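Local coordinates for microcin B17-processing protein McbC (Escherichia coli str. K-12 substr. MG1655, PDB 6GRH) that is needed to process the inactive precursor of microcin B17 into the active peptide, as a flavin mononucleotide-binding member of the nitroreductase family, at residues 17-22 with 202-207; 106-111 with 219-224; 189-194 with 258-263. All blocks are in the same frame, centred on the assembly; numbering follows the deposited sequence.

Interaction 1: residues 17-22 with 202-207; sequences PEVLAI and YRYRGY. With EDO (1,2-ethanediol), chain P.
Val-19 sets CG1 anti to its backbone N (chi1 175°), and Tyr-204 sets CG anti to its carbonyl carbon (chi1 -62°); between them these torsions bring the valine methyl over the middle of the phenol ring. Val-19 CG1 lies 4.0 Å from the centroid of the Tyr-204 ring and only 10° off the ring normal, a CH-pi contact with the methyl over the face. The other methyl is divided between two flat groups. Val-19 CG2 touches Tyr-204 CE2 at 3.8 Å and sits over one face of the Arg-203 guanidinium, displaced toward its rim, 3.4 Å from Arg-203 NH2. The far end of the ring is met by Ile-22, whose CD1 approaches Tyr-204 OH at 3.3 Å while its CG2 packs 3.7 Å from Tyr-204 CE1. No hydrogen bond crosses the contact. The charge of Arg-203 is instead answered by salt bridges, NH1 to Asp-16 and NE to Asp-264 of a McbB chain, while a different McbB chain binds the Glu-18 carboxylate through Asn-211 N and Arg-210 N. Helix 17-27, near the N-terminus, packs on the start of the long helix 204-227 of the nitroreductase domain and the loop residue before it, at a surface shared with the second subunit and McbB. Val-23 also touches Tyr-204, and helix 195-199 takes Leu-20 on another side of helix 17-27.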
ATOM      1  N   PRO D  17      -0.942  15.043  -3.015  1.00 27.15           N
ATOM      2  CA  PRO D  17      -0.876  14.037  -4.085  1.00 27.60           C
ATOM      3  C   PRO D  17      -0.518  12.634  -3.577  1.00 27.43           C
ATOM      4  O   PRO D  17      -0.819  11.669  -4.234  1.00 25.53           O
ATOM      5  CB  PRO D  17       0.243  14.564  -5.007  1.00 28.25           C
ATOM      6  CG  PRO D  17       1.078  15.405  -4.121  1.00 28.20           C
ATOM      7  CD  PRO D  17       0.163  16.016  -3.116  1.00 27.86           C
ATOM      8  N   GLU D  18       0.129  12.559  -2.425  1.00 28.37           N
ATOM      9  CA  GLU D  18       0.426  11.279  -1.800  1.00 29.12           C
ATOM     10  C   GLU D  18      -0.874  10.631  -1.294  1.00 27.01           C
ATOM     11  O   GLU D  18      -1.114   9.451  -1.529  1.00 25.90           O
ATOM     12  CB  GLU D  18       1.428  11.466  -0.666  1.00 31.53           C
ATOM     13  CG  GLU D  18       1.929  10.161  -0.047  1.00 34.68           C
ATOM     14  CD  GLU D  18       3.071   9.504  -0.823  1.00 38.45           C
ATOM     15  OE1 GLU D  18       3.507  10.038  -1.877  1.00 42.89           O
ATOM     16  OE2 GLU D  18       3.564   8.443  -0.366  1.00 41.49           O
ATOM     17  N   VAL D  19      -1.715  11.421  -0.632  1.00 24.77           N
ATOM     18  CA  VAL D  19      -2.987  10.936  -0.133  1.00 23.43           C
ATOM     19  C   VAL D  19      -3.846  10.465  -1.318  1.00 22.77           C
ATOM     20  O   VAL D  19      -4.400   9.362  -1.294  1.00 21.62           O
ATOM     21  CB  VAL D  19      -3.709  12.014   0.681  1.00 23.24           C
ATOM     22  CG1 VAL D  19      -5.075  11.562   1.110  1.00 23.22           C
ATOM     23  CG2 VAL D  19      -2.898  12.346   1.929  1.00 23.78           C
ATOM     24  N   LEU D  20      -3.943  11.303  -2.347  1.00 22.31           N
ATOM     25  CA  LEU D  20      -4.745  10.971  -3.508  1.00 22.15           C
ATOM     26  C   LEU D  20      -4.335   9.646  -4.147  1.00 22.03           C
ATOM     27  O   LEU D  20      -5.198   8.820  -4.436  1.00 21.93           O
ATOM     28  CB  LEU D  20      -4.698  12.085  -4.521  1.00 22.66           C
ATOM     29  CG  LEU D  20      -5.513  11.891  -5.785  1.00 23.16           C
ATOM     30  CD1 LEU D  20      -6.984  11.770  -5.424  1.00 23.39           C
ATOM     31  CD2 LEU D  20      -5.278  13.089  -6.692  1.00 24.23           C
ATOM     32  N   ALA D  21      -3.040   9.461  -4.373  1.00 22.46           N
ATOM     33  CA  ALA D  21      -2.526   8.244  -5.003  1.00 23.10           C
ATOM     34  C   ALA D  21      -2.768   7.015  -4.156  1.00 22.70           C
ATOM     35  O   ALA D  21      -3.202   6.001  -4.673  1.00 21.81           O
ATOM     36  CB  ALA D  21      -1.034   8.377  -5.305  1.00 24.38           C
ATOM     37  N   ILE D  22      -2.515   7.124  -2.850  1.00 21.98           N
ATOM     38  CA  ILE D  22      -2.707   6.000  -1.945  1.00 22.22           C
ATOM     39  C   ILE D  22      -4.175   5.594  -1.878  1.00 22.46           C
ATOM     40  O   ILE D  22      -4.498   4.373  -1.887  1.00 21.85           O
ATOM     41  CB  ILE D  22      -2.103   6.304  -0.550  1.00 22.79           C
ATOM     42  CG1 ILE D  22      -0.559   6.305  -0.691  1.00 23.45           C
ATOM     43  CG2 ILE D  22      -2.568   5.302   0.510  1.00 22.76           C
ATOM     44  CD1 ILE D  22       0.229   6.777   0.526  1.00 24.40           C
ATOM     45  N   TYR D 202     -10.054  16.653   4.942  1.00 26.52           N
ATOM     46  CA  TYR D 202      -9.837  15.676   6.007  1.00 27.44           C
ATOM     47  C   TYR D 202      -8.801  14.593   5.713  1.00 27.01           C
ATOM     48  O   TYR D 202      -8.560  13.729   6.583  1.00 27.58           O
ATOM     49  CB  TYR D 202     -11.156  14.982   6.336  1.00 28.15           C
ATOM     50  CG  TYR D 202     -12.200  15.940   6.837  1.00 29.32           C
ATOM     51  CD1 TYR D 202     -12.011  16.618   8.037  1.00 30.57           C
ATOM     52  CD2 TYR D 202     -13.351  16.189   6.111  1.00 29.65           C
ATOM     53  CE1 TYR D 202     -12.962  17.517   8.514  1.00 32.39           C
ATOM     54  CE2 TYR D 202     -14.313  17.089   6.585  1.00 31.73           C
ATOM     55  CZ  TYR D 202     -14.110  17.738   7.776  1.00 32.13           C
ATOM     56  OH  TYR D 202     -15.040  18.641   8.255  1.00 34.60           O
ATOM     57  N   ARG D 203      -8.220  14.608   4.504  1.00 25.26           N
ATOM     58  CA  ARG D 203      -7.263  13.596   4.078  1.00 24.38           C
ATOM     59  C   ARG D 203      -7.933  12.191   4.056  1.00 23.26           C
ATOM     60  O   ARG D 203      -9.085  12.085   3.629  1.00 23.51           O
ATOM     61  CB  ARG D 203      -5.976  13.680   4.910  1.00 24.77           C
ATOM     62  CG  ARG D 203      -5.289  15.048   4.892  1.00 25.72           C
ATOM     63  CD  ARG D 203      -4.215  15.140   5.975  1.00 26.56           C
ATOM     64  NE  ARG D 203      -3.189  14.123   5.817  1.00 26.97           N
ATOM     65  CZ  ARG D 203      -2.201  14.144   4.925  1.00 28.76           C
ATOM     66  NH1 ARG D 203      -2.043  15.167   4.096  1.00 29.38           N
ATOM     67  NH2 ARG D 203      -1.364  13.102   4.846  1.00 29.28           N
ATOM     68  N   TYR D 204      -7.238  11.137   4.482  1.00 23.00           N
ATOM     69  CA  TYR D 204      -7.736   9.744   4.366  1.00 23.53           C
ATOM     70  C   TYR D 204      -9.100   9.490   4.983  1.00 24.10           C
ATOM     71  O   TYR D 204      -9.922   8.779   4.418  1.00 23.68           O
ATOM     72  CB  TYR D 204      -6.759   8.765   5.000  1.00 23.96           C
ATOM     73  CG  TYR D 204      -5.415   8.742   4.348  1.00 24.10           C
ATOM     74  CD1 TYR D 204      -5.228   8.053   3.171  1.00 24.18           C
ATOM     75  CD2 TYR D 204      -4.321   9.411   4.914  1.00 24.61           C
ATOM     76  CE1 TYR D 204      -3.988   8.028   2.542  1.00 24.51           C
ATOM     77  CE2 TYR D 204      -3.080   9.395   4.287  1.00 25.12           C
ATOM     78  CZ  TYR D 204      -2.938   8.694   3.094  1.00 25.26           C
ATOM     79  OH  TYR D 204      -1.742   8.625   2.423  1.00 27.50           O
ATOM     80  N   ARG D 205      -9.338  10.069   6.154  1.00 24.25           N
ATOM     81  CA  ARG D 205     -10.634   9.945   6.813  1.00 25.08           C
ATOM     82  C   ARG D 205     -11.790  10.466   5.935  1.00 25.17           C
ATOM     83  O   ARG D 205     -12.916   9.985   6.042  1.00 24.17           O
ATOM     84  CB  ARG D 205     -10.622  10.664   8.149  1.00 26.49           C
ATOM     85  CG  ARG D 205     -11.696  10.194   9.117  1.00 28.18           C
ATOM     86  CD  ARG D 205     -11.444  10.871  10.438  1.00 29.01           C
ATOM     87  NE  ARG D 205     -12.189  10.420  11.597  1.00 30.19           N
ATOM     88  CZ  ARG D 205     -11.871   9.413  12.408  1.00 29.80           C
ATOM     89  NH1 ARG D 205     -10.841   8.648  12.189  1.00 29.40           N
ATOM     90  NH2 ARG D 205     -12.621   9.180  13.476  1.00 31.46           N
ATOM     91  N   GLY D 206     -11.508  11.400   5.036  1.00 24.42           N
ATOM     92  CA  GLY D 206     -12.528  11.864   4.087  1.00 24.79           C
ATOM     93  C   GLY D 206     -13.071  10.808   3.158  1.00 24.36           C
ATOM     94  O   GLY D 206     -14.255  10.849   2.777  1.00 24.96           O
ATOM     95  N   TYR D 207     -12.226   9.858   2.803  1.00 23.56           N
ATOM     96  CA  TYR D 207     -12.642   8.713   1.981  1.00 24.24           C
ATOM     97  C   TYR D 207     -13.680   7.877   2.713  1.00 24.39           C
ATOM     98  O   TYR D 207     -14.755   7.582   2.181  1.00 23.19           O
ATOM     99  CB  TYR D 207     -11.439   7.866   1.580  1.00 23.94           C
ATOM    100  CG  TYR D 207     -11.770   6.696   0.689  1.00 24.19           C
ATOM    101  CD1 TYR D 207     -12.072   6.890  -0.650  1.00 24.44           C
ATOM    102  CD2 TYR D 207     -11.772   5.405   1.180  1.00 23.59           C
ATOM    103  CE1 TYR D 207     -12.349   5.822  -1.472  1.00 24.73           C
ATOM    104  CE2 TYR D 207     -12.079   4.333   0.360  1.00 24.66           C
ATOM    105  CZ  TYR D 207     -12.374   4.552  -0.954  1.00 24.82           C
ATOM    106  OH  TYR D 207     -12.663   3.483  -1.775  1.00 27.30           O
TER
HETATM  107  C1  EDO P 402     -17.250  20.375  10.863  1.00 42.72           C
HETATM  108  O1  EDO P 402     -17.086  21.002   9.595  1.00 44.09           O
HETATM  109  C2  EDO P 402     -17.086  18.888  10.663  1.00 41.38           C
HETATM  110  O2  EDO P 402     -18.133  18.371   9.832  1.00 39.55           O

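Interaction 2: residues 106-111 with 219-224; sequences NAFSSP and QNAVLV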
ATOM      1  N   ASN D 106     -37.239  14.387  -3.203  1.00 36.86           N
ATOM      2  CA  ASN D 106     -37.454  13.882  -1.840  1.00 36.53           C
ATOM      3  C   ASN D 106     -36.233  13.208  -1.211  1.00 35.43           C
ATOM      4  O   ASN D 106     -35.951  13.442  -0.040  1.00 35.36           O
ATOM      5  CB  ASN D 106     -38.663  12.953  -1.806  1.00 36.89           C
ATOM      6  CG  ASN D 106     -39.960  13.714  -1.945  1.00 38.19           C
ATOM      7  OD1 ASN D 106     -40.431  14.340  -0.977  1.00 38.47           O
ATOM      8  ND2 ASN D 106     -40.526  13.713  -3.158  1.00 37.94           N
ATOM      9  N   ALA D 107     -35.501  12.393  -1.984  1.00 34.65           N
ATOM     10  CA  ALA D 107     -34.313  11.718  -1.469  1.00 32.93           C
ATOM     11  C   ALA D 107     -33.133  12.634  -1.205  1.00 32.30           C
ATOM     12  O   ALA D 107     -32.389  12.383  -0.263  1.00 31.15           O
ATOM     13  CB  ALA D 107     -33.869  10.583  -2.399  1.00 32.40           C
ATOM     14  N   PHE D 108     -32.942  13.656  -2.042  1.00 32.73           N
ATOM     15  CA  PHE D 108     -31.658  14.394  -2.087  1.00 32.48           C
ATOM     16  C   PHE D 108     -31.737  15.915  -1.879  1.00 33.68           C
ATOM     17  O   PHE D 108     -30.687  16.572  -1.737  1.00 33.14           O
ATOM     18  CB  PHE D 108     -30.934  14.113  -3.419  1.00 31.72           C
ATOM     19  CG  PHE D 108     -30.846  12.662  -3.770  1.00 31.00           C
ATOM     20  CD1 PHE D 108     -30.320  11.739  -2.864  1.00 30.49           C
ATOM     21  CD2 PHE D 108     -31.272  12.201  -5.007  1.00 31.58           C
ATOM     22  CE1 PHE D 108     -30.255  10.391  -3.175  1.00 30.35           C
ATOM     23  CE2 PHE D 108     -31.191  10.855  -5.324  1.00 30.68           C
ATOM     24  CZ  PHE D 108     -30.685   9.948  -4.420  1.00 29.82           C
ATOM     25  N   SER D 109     -32.947  16.473  -1.861  1.00 35.09           N
ATOM     26  CA  SER D 109     -33.124  17.925  -1.839  1.00 36.11           C
ATOM     27  C   SER D 109     -34.053  18.365  -0.720  1.00 37.54           C
ATOM     28  O   SER D 109     -34.903  17.600  -0.229  1.00 37.63           O
ATOM     29  CB  SER D 109     -33.663  18.421  -3.186  1.00 36.28           C
ATOM     30  OG  SER D 109     -32.758  18.129  -4.240  1.00 35.47           O
ATOM     31  N   SER D 110     -33.887  19.627  -0.341  1.00 38.71           N
ATOM     32  CA  SER D 110     -34.764  20.267   0.624  1.00 40.21           C
ATOM     33  C   SER D 110     -36.121  20.540  -0.022  1.00 41.62           C
ATOM     34  O   SER D 110     -36.197  20.825  -1.228  1.00 41.74           O
ATOM     35  CB  SER D 110     -34.145  21.586   1.115  1.00 40.71           C
ATOM     36  OG  SER D 110     -35.086  22.384   1.793  1.00 42.48           O
ATOM     37  N   PRO D 111     -37.201  20.473   0.770  1.00 43.33           N
ATOM     38  CA  PRO D 111     -38.496  20.917   0.241  1.00 45.36           C
ATOM     39  C   PRO D 111     -38.526  22.401  -0.136  1.00 46.94           C
ATOM     40  O   PRO D 111     -39.327  22.797  -0.979  1.00 48.47           O
ATOM     41  CB  PRO D 111     -39.487  20.627   1.378  1.00 46.20           C
ATOM     42  CG  PRO D 111     -38.673  20.376   2.583  1.00 45.40           C
ATOM     43  CD  PRO D 111     -37.298  19.969   2.151  1.00 43.34           C
ATOM     44  N   GLN D 219     -29.971   5.191   1.017  1.00 29.08           N
ATOM     45  CA  GLN D 219     -30.962   4.819   2.015  1.00 29.95           C
ATOM     46  C   GLN D 219     -32.185   5.734   1.947  1.00 30.73           C
ATOM     47  O   GLN D 219     -33.305   5.257   2.014  1.00 31.17           O
ATOM     48  CB  GLN D 219     -30.362   4.828   3.425  1.00 30.20           C
ATOM     49  CG  GLN D 219     -31.297   4.324   4.526  1.00 31.44           C
ATOM     50  CD  GLN D 219     -31.811   2.893   4.340  1.00 32.29           C
ATOM     51  OE1 GLN D 219     -31.248   2.095   3.569  1.00 31.73           O
ATOM     52  NE2 GLN D 219     -32.909   2.561   5.057  1.00 32.60           N
ATOM     53  N   ASN D 220     -31.967   7.034   1.798  1.00 30.84           N
ATOM     54  CA  ASN D 220     -33.065   7.973   1.523  1.00 32.16           C
ATOM     55  C   ASN D 220     -33.859   7.565   0.282  1.00 32.61           C
ATOM     56  O   ASN D 220     -35.099   7.668   0.258  1.00 33.96           O
ATOM     57  CB  ASN D 220     -32.551   9.405   1.324  1.00 32.60           C
ATOM     58  CG  ASN D 220     -32.465  10.179   2.611  1.00 33.29           C
ATOM     59  OD1 ASN D 220     -32.600   9.613   3.689  1.00 33.87           O
ATOM     60  ND2 ASN D 220     -32.218  11.497   2.501  1.00 33.78           N
ATOM     61  N   ALA D 221     -33.137   7.135  -0.741  1.00 31.46           N
ATOM     62  CA  ALA D 221     -33.752   6.664  -1.972  1.00 32.21           C
ATOM     63  C   ALA D 221     -34.570   5.378  -1.772  1.00 32.46           C
ATOM     64  O   ALA D 221     -35.653   5.272  -2.317  1.00 33.36           O
ATOM     65  CB  ALA D 221     -32.720   6.502  -3.067  1.00 31.74           C
ATOM     66  N   VAL D 222     -34.071   4.437  -0.976  1.00 32.26           N
ATOM     67  CA  VAL D 222     -34.839   3.235  -0.555  1.00 32.87           C
ATOM     68  C   VAL D 222     -36.155   3.628   0.099  1.00 34.53           C
ATOM     69  O   VAL D 222     -37.230   3.116  -0.261  1.00 36.53           O
ATOM     70  CB  VAL D 222     -34.037   2.333   0.421  1.00 32.07           C
ATOM     71  CG1 VAL D 222     -34.910   1.242   1.036  1.00 32.68           C
ATOM     72  CG2 VAL D 222     -32.836   1.698  -0.283  1.00 31.28           C
ATOM     73  N   LEU D 223     -36.064   4.539   1.059  1.00 34.94           N
ATOM     74  CA  LEU D 223     -37.221   4.966   1.832  1.00 35.60           C
ATOM     75  C   LEU D 223     -38.216   5.753   0.964  1.00 36.04           C
ATOM     76  O   LEU D 223     -39.399   5.498   1.022  1.00 36.86           O
ATOM     77  CB  LEU D 223     -36.791   5.758   3.064  1.00 35.45           C
ATOM     78  CG  LEU D 223     -35.927   5.001   4.080  1.00 35.28           C
ATOM     79  CD1 LEU D 223     -35.419   5.968   5.149  1.00 35.24           C
ATOM     80  CD2 LEU D 223     -36.665   3.816   4.689  1.00 36.29           C
ATOM     81  N   VAL D 224     -37.724   6.659   0.126  1.00 35.39           N
ATOM     82  CA  VAL D 224     -38.595   7.434  -0.755  1.00 36.22           C
ATOM     83  C   VAL D 224     -39.254   6.500  -1.793  1.00 37.07           C
ATOM     84  O   VAL D 224     -40.468   6.582  -2.023  1.00 38.23           O
ATOM     85  CB  VAL D 224     -37.827   8.611  -1.407  1.00 35.63           C
ATOM     86  CG1 VAL D 224     -38.652   9.301  -2.485  1.00 36.57           C
ATOM     87  CG2 VAL D 224     -37.401   9.631  -0.334  1.00 35.23           C
TER
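Asn-220 reaches from helix 204-227 to the C-terminal end of helix 97-108, where it meets Ala-107. At the base of the side chain, Asn-220 CB lies 3.4 Å from Ala-107 O and also touches Ala-107 CA; CG follows close to the same oxygen. At the tip, ND2 donates a hydrogen bond to Ala-107 O, 2.9 Å long and fairly straight, with an N-H...O angle of 162°. The acceptor lies nearly in the amide plane of Asn-220, whereas the donor is tilted 21° from the carbonyl plane of Ala-107. ND2 also has a weak bond to Pro-119 O, and OD1 accepts from Gln-219 NE2 of the second subunit. The amide is therefore held at both its nitrogen and its oxygen, and it ties the end of one helix to the dimer interface.

These are two helices of the nitroreductase fold, in which helices pack on a central antiparallel sheet and two subunits associate closely. Their backbones approach closely here, the CA atoms of Ala-107 and Asn-220 being 5.0 Å apart. Ala-107 CB rests against the Ala-221 backbone, 3.9 Å from Ala-221 N. Farther along helix 204-227, Val-224 sets its two methyls against Asn-106 and Ala-107, CG1 lying 3.7 Å from Asn-106 CB and CG2 reaching Ala-107 N. On the sheet side, Phe-108 CZ contacts Ala-221 CB at 4.2 Å. The methyl of Ala-107 sits 3.6 Å above the Phe-108 ring plane, over its centre, while the ring itself packs on Leu-189 and Tyr-191 of strand 187-194. The polar end of Asn-106 turns to Lys-102 O and to Phe-78 and Ser-79 of the second subunit.

Interaction 3: residues 189-194 with 258-263; sequences LVYCII and IVQFFG
Tyr-191 lays its ring obliquely beside Ile-258, its CD2 meeting Ile-258 CG2 at 3.6 Å. The two residues form a hydrogen-bonded pair between strands 187-194 and 254-263, neighbours in the antiparallel sheet at the centre of the nitroreductase fold. Tyr-191 N donates to Ile-258 O at 3.0 Å, and the N-H...O angle of 172° makes the bond nearly straight. Two residues along, Leu-189 and Gln-260 exchange both of their backbone bonds: Leu-189 N to Gln-260 O and Gln-260 N to Leu-189 O. Between these pairs lies Val-190 with Val-259, a non-hydrogen-bonded pair whose side chains stand alongside one another on the other face of the sheet, with Val-190 CG2 4.2 Å from Val-259 CG2.

On the face carrying Tyr-191, helix 97-108 covers Leu-189 and Tyr-191 and helix 204-227 covers Tyr-191 and Gln-260, whereas Ile-258 touches a bound flavin mononucleotide and Met-212 of the second subunit. The strand that pairs with Tyr-191 therefore forms part of the cofactor's surroundings. Leu-189 adds an apolar contact, its CG lying 3.7 Å from Phe-262 CE1, and the phenylalanine ring in turn stacks on Phe-187.

Gln-260 places its CG anti to the backbone N (chi1 -170°) and continues extended, which carries its amide up from the sheet toward the tyrosine hydroxyl. The amide is buried and bonded at both ends, with NE2 donating to Asn-232 OD1 on the adjacent strand 231-235. At the other end Tyr-191 OH donates to Gln-260 OE1 over 2.7 Å, arriving almost in line with the amide C=O bond, the ring and amide planes turned 44° apart.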
ATOM      1  N   LEU D 189     -29.907   4.819 -10.404  1.00 30.28           N
ATOM      2  CA  LEU D 189     -29.083   5.894  -9.870  1.00 30.09           C
ATOM      3  C   LEU D 189     -27.684   5.333  -9.696  1.00 29.04           C
ATOM      4  O   LEU D 189     -27.519   4.185  -9.259  1.00 29.12           O
ATOM      5  CB  LEU D 189     -29.641   6.453  -8.563  1.00 30.11           C
ATOM      6  CG  LEU D 189     -31.017   7.118  -8.659  1.00 31.43           C
ATOM      7  CD1 LEU D 189     -31.438   7.571  -7.276  1.00 31.46           C
ATOM      8  CD2 LEU D 189     -31.022   8.269  -9.669  1.00 31.98           C
ATOM      9  N   VAL D 190     -26.684   6.132 -10.060  1.00 29.13           N
ATOM     10  CA  VAL D 190     -25.284   5.790  -9.872  1.00 28.07           C
ATOM     11  C   VAL D 190     -24.645   6.855  -8.967  1.00 27.98           C
ATOM     12  O   VAL D 190     -24.674   8.047  -9.280  1.00 28.83           O
ATOM     13  CB  VAL D 190     -24.538   5.701 -11.208  1.00 28.11           C
ATOM     14  CG1 VAL D 190     -23.110   5.221 -10.988  1.00 27.95           C
ATOM     15  CG2 VAL D 190     -25.236   4.765 -12.173  1.00 28.91           C
ATOM     16  N   TYR D 191     -24.105   6.422  -7.831  1.00 26.74           N
ATOM     17  CA  TYR D 191     -23.527   7.316  -6.842  1.00 26.16           C
ATOM     18  C   TYR D 191     -22.022   7.301  -7.028  1.00 25.79           C
ATOM     19  O   TYR D 191     -21.419   6.228  -6.975  1.00 25.15           O
ATOM     20  CB  TYR D 191     -23.889   6.867  -5.417  1.00 25.52           C
ATOM     21  CG  TYR D 191     -25.351   6.804  -5.155  1.00 26.10           C
ATOM     22  CD1 TYR D 191     -26.013   7.871  -4.541  1.00 26.48           C
ATOM     23  CD2 TYR D 191     -26.111   5.675  -5.542  1.00 26.35           C
ATOM     24  CE1 TYR D 191     -27.391   7.822  -4.321  1.00 27.23           C
ATOM     25  CE2 TYR D 191     -27.486   5.603  -5.303  1.00 26.75           C
ATOM     26  CZ  TYR D 191     -28.120   6.680  -4.693  1.00 27.23           C
ATOM     27  OH  TYR D 191     -29.456   6.636  -4.426  1.00 27.32           O
ATOM     28  N   CYS D 192     -21.427   8.477  -7.228  1.00 26.10           N
ATOM     29  CA  CYS D 192     -20.021   8.597  -7.587  1.00 26.54           C
ATOM     30  C   CYS D 192     -19.260   9.507  -6.631  1.00 26.12           C
ATOM     31  O   CYS D 192     -19.745  10.564  -6.262  1.00 27.14           O
ATOM     32  CB  CYS D 192     -19.884   9.164  -8.989  1.00 27.60           C
ATOM     33  SG  CYS D 192     -20.652   8.108 -10.239  1.00 30.99           S
ATOM     34  N   ILE D 193     -18.053   9.089  -6.283  1.00 25.41           N
ATOM     35  CA  ILE D 193     -17.155   9.856  -5.448  1.00 25.01           C
ATOM     36  C   ILE D 193     -16.230  10.718  -6.316  1.00 24.98           C
ATOM     37  O   ILE D 193     -15.608  10.213  -7.250  1.00 25.33           O
ATOM     38  CB  ILE D 193     -16.298   8.957  -4.533  1.00 24.93           C
ATOM     39  CG1 ILE D 193     -15.473   9.821  -3.558  1.00 25.54           C
ATOM     40  CG2 ILE D 193     -15.389   8.001  -5.299  1.00 24.42           C
ATOM     41  CD1 ILE D 193     -14.734   8.991  -2.542  1.00 25.86           C
ATOM     42  N   ILE D 194     -16.132  12.001  -5.988  1.00 25.40           N
ATOM     43  CA  ILE D 194     -15.093  12.858  -6.552  1.00 25.52           C
ATOM     44  C   ILE D 194     -13.914  12.795  -5.586  1.00 24.81           C
ATOM     45  O   ILE D 194     -13.989  13.357  -4.495  1.00 25.08           O
ATOM     46  CB  ILE D 194     -15.586  14.307  -6.724  1.00 26.84           C
ATOM     47  CG1 ILE D 194     -16.797  14.320  -7.649  1.00 27.96           C
ATOM     48  CG2 ILE D 194     -14.450  15.189  -7.270  1.00 26.89           C
ATOM     49  CD1 ILE D 194     -17.375  15.694  -7.833  1.00 30.20           C
ATOM     50  N   ILE D 258     -21.562   2.745  -6.228  1.00 27.95           N
ATOM     51  CA  ILE D 258     -22.691   1.842  -6.091  1.00 28.58           C
ATOM     52  C   ILE D 258     -23.754   2.253  -7.100  1.00 28.33           C
ATOM     53  O   ILE D 258     -23.869   3.433  -7.474  1.00 27.45           O
ATOM     54  CB  ILE D 258     -23.210   1.818  -4.627  1.00 29.30           C
ATOM     55  CG1 ILE D 258     -24.027   0.581  -4.321  1.00 30.39           C
ATOM     56  CG2 ILE D 258     -23.987   3.070  -4.271  1.00 30.37           C
ATOM     57  CD1 ILE D 258     -23.210  -0.689  -4.281  1.00 29.93           C
ATOM     58  N   VAL D 259     -24.481   1.258  -7.578  1.00 28.75           N
ATOM     59  CA  VAL D 259     -25.584   1.449  -8.507  1.00 29.13           C
ATOM     60  C   VAL D 259     -26.872   1.081  -7.765  1.00 29.10           C
ATOM     61  O   VAL D 259     -26.856   0.249  -6.849  1.00 29.77           O
ATOM     62  CB  VAL D 259     -25.371   0.581  -9.768  1.00 29.29           C
ATOM     63  CG1 VAL D 259     -26.608   0.572 -10.667  1.00 31.02           C
ATOM     64  CG2 VAL D 259     -24.159   1.078 -10.555  1.00 29.26           C
ATOM     65  N   GLN D 260     -27.976   1.712  -8.130  1.00 29.38           N
ATOM     66  CA  GLN D 260     -29.270   1.415  -7.515  1.00 29.36           C
ATOM     67  C   GLN D 260     -30.316   1.386  -8.599  1.00 29.95           C
ATOM     68  O   GLN D 260     -30.576   2.402  -9.250  1.00 30.82           O
ATOM     69  CB  GLN D 260     -29.631   2.439  -6.442  1.00 29.22           C
ATOM     70  CG  GLN D 260     -30.837   2.075  -5.592  1.00 29.82           C
ATOM     71  CD  GLN D 260     -31.052   3.053  -4.455  1.00 30.47           C
ATOM     72  OE1 GLN D 260     -30.537   4.177  -4.482  1.00 29.77           O
ATOM     73  NE2 GLN D 260     -31.868   2.652  -3.469  1.00 31.23           N
ATOM     74  N   PHE D 261     -30.904   0.220  -8.792  1.00 29.39           N
ATOM     75  CA  PHE D 261     -31.909   0.014  -9.840  1.00 30.33           C
ATOM     76  C   PHE D 261     -33.299   0.302  -9.311  1.00 30.73           C
ATOM     77  O   PHE D 261     -33.573   0.042  -8.144  1.00 29.96           O
ATOM     78  CB  PHE D 261     -31.848  -1.428 -10.350  1.00 30.39           C
ATOM     79  CG  PHE D 261     -30.621  -1.725 -11.158  1.00 30.22           C
ATOM     80  CD1 PHE D 261     -30.443  -1.131 -12.403  1.00 30.49           C
ATOM     81  CD2 PHE D 261     -29.647  -2.580 -10.689  1.00 29.56           C
ATOM     82  CE1 PHE D 261     -29.324  -1.394 -13.156  1.00 30.14           C
ATOM     83  CE2 PHE D 261     -28.527  -2.859 -11.448  1.00 29.42           C
ATOM     84  CZ  PHE D 261     -28.353  -2.254 -12.677  1.00 29.67           C
ATOM     85  N   PHE D 262     -34.161   0.835 -10.178  1.00 31.39           N
ATOM     86  CA  PHE D 262     -35.540   1.152  -9.824  1.00 32.33           C
ATOM     87  C   PHE D 262     -36.478   0.685 -10.904  1.00 33.81           C
ATOM     88  O   PHE D 262     -36.151   0.741 -12.100  1.00 33.98           O
ATOM     89  CB  PHE D 262     -35.742   2.656  -9.645  1.00 32.34           C
ATOM     90  CG  PHE D 262     -34.965   3.231  -8.509  1.00 31.13           C
ATOM     91  CD1 PHE D 262     -33.646   3.638  -8.694  1.00 30.49           C
ATOM     92  CD2 PHE D 262     -35.531   3.326  -7.241  1.00 31.35           C
ATOM     93  CE1 PHE D 262     -32.919   4.168  -7.651  1.00 29.31           C
ATOM     94  CE2 PHE D 262     -34.799   3.846  -6.185  1.00 30.61           C
ATOM     95  CZ  PHE D 262     -33.495   4.266  -6.388  1.00 29.67           C
ATOM     96  N   GLY D 263     -37.669   0.284 -10.482  1.00 35.31           N
ATOM     97  CA  GLY D 263     -38.665  -0.196 -11.408  1.00 37.47           C
ATOM     98  C   GLY D 263     -39.854  -0.897 -10.788  1.00 39.21           C
ATOM     99  O   GLY D 263     -40.184  -0.680  -9.616  1.00 38.23           O
TER

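Helix 204-227 connects interactions 1 and 2: its first turn meets helix 17-27, while a later part packs on the end of helix 97-108, the two centres 29 Å apart. Interaction 3 lies in the central sheet, its centre about 3 Å from the centre of the chain. It touches both others: Ala-221 and Phe-108 of interaction 2 pack on Tyr-191 OH, and Tyr-207 of interaction 1 reaches Ile-193. Along the chain the segments run 17-22, 106-111, 189-194, 202-207, 219-224 and 258-263, so each pair of contacts interleaves. All three also touch the second subunit, and interaction 3 borders a bound flavin mononucleotide.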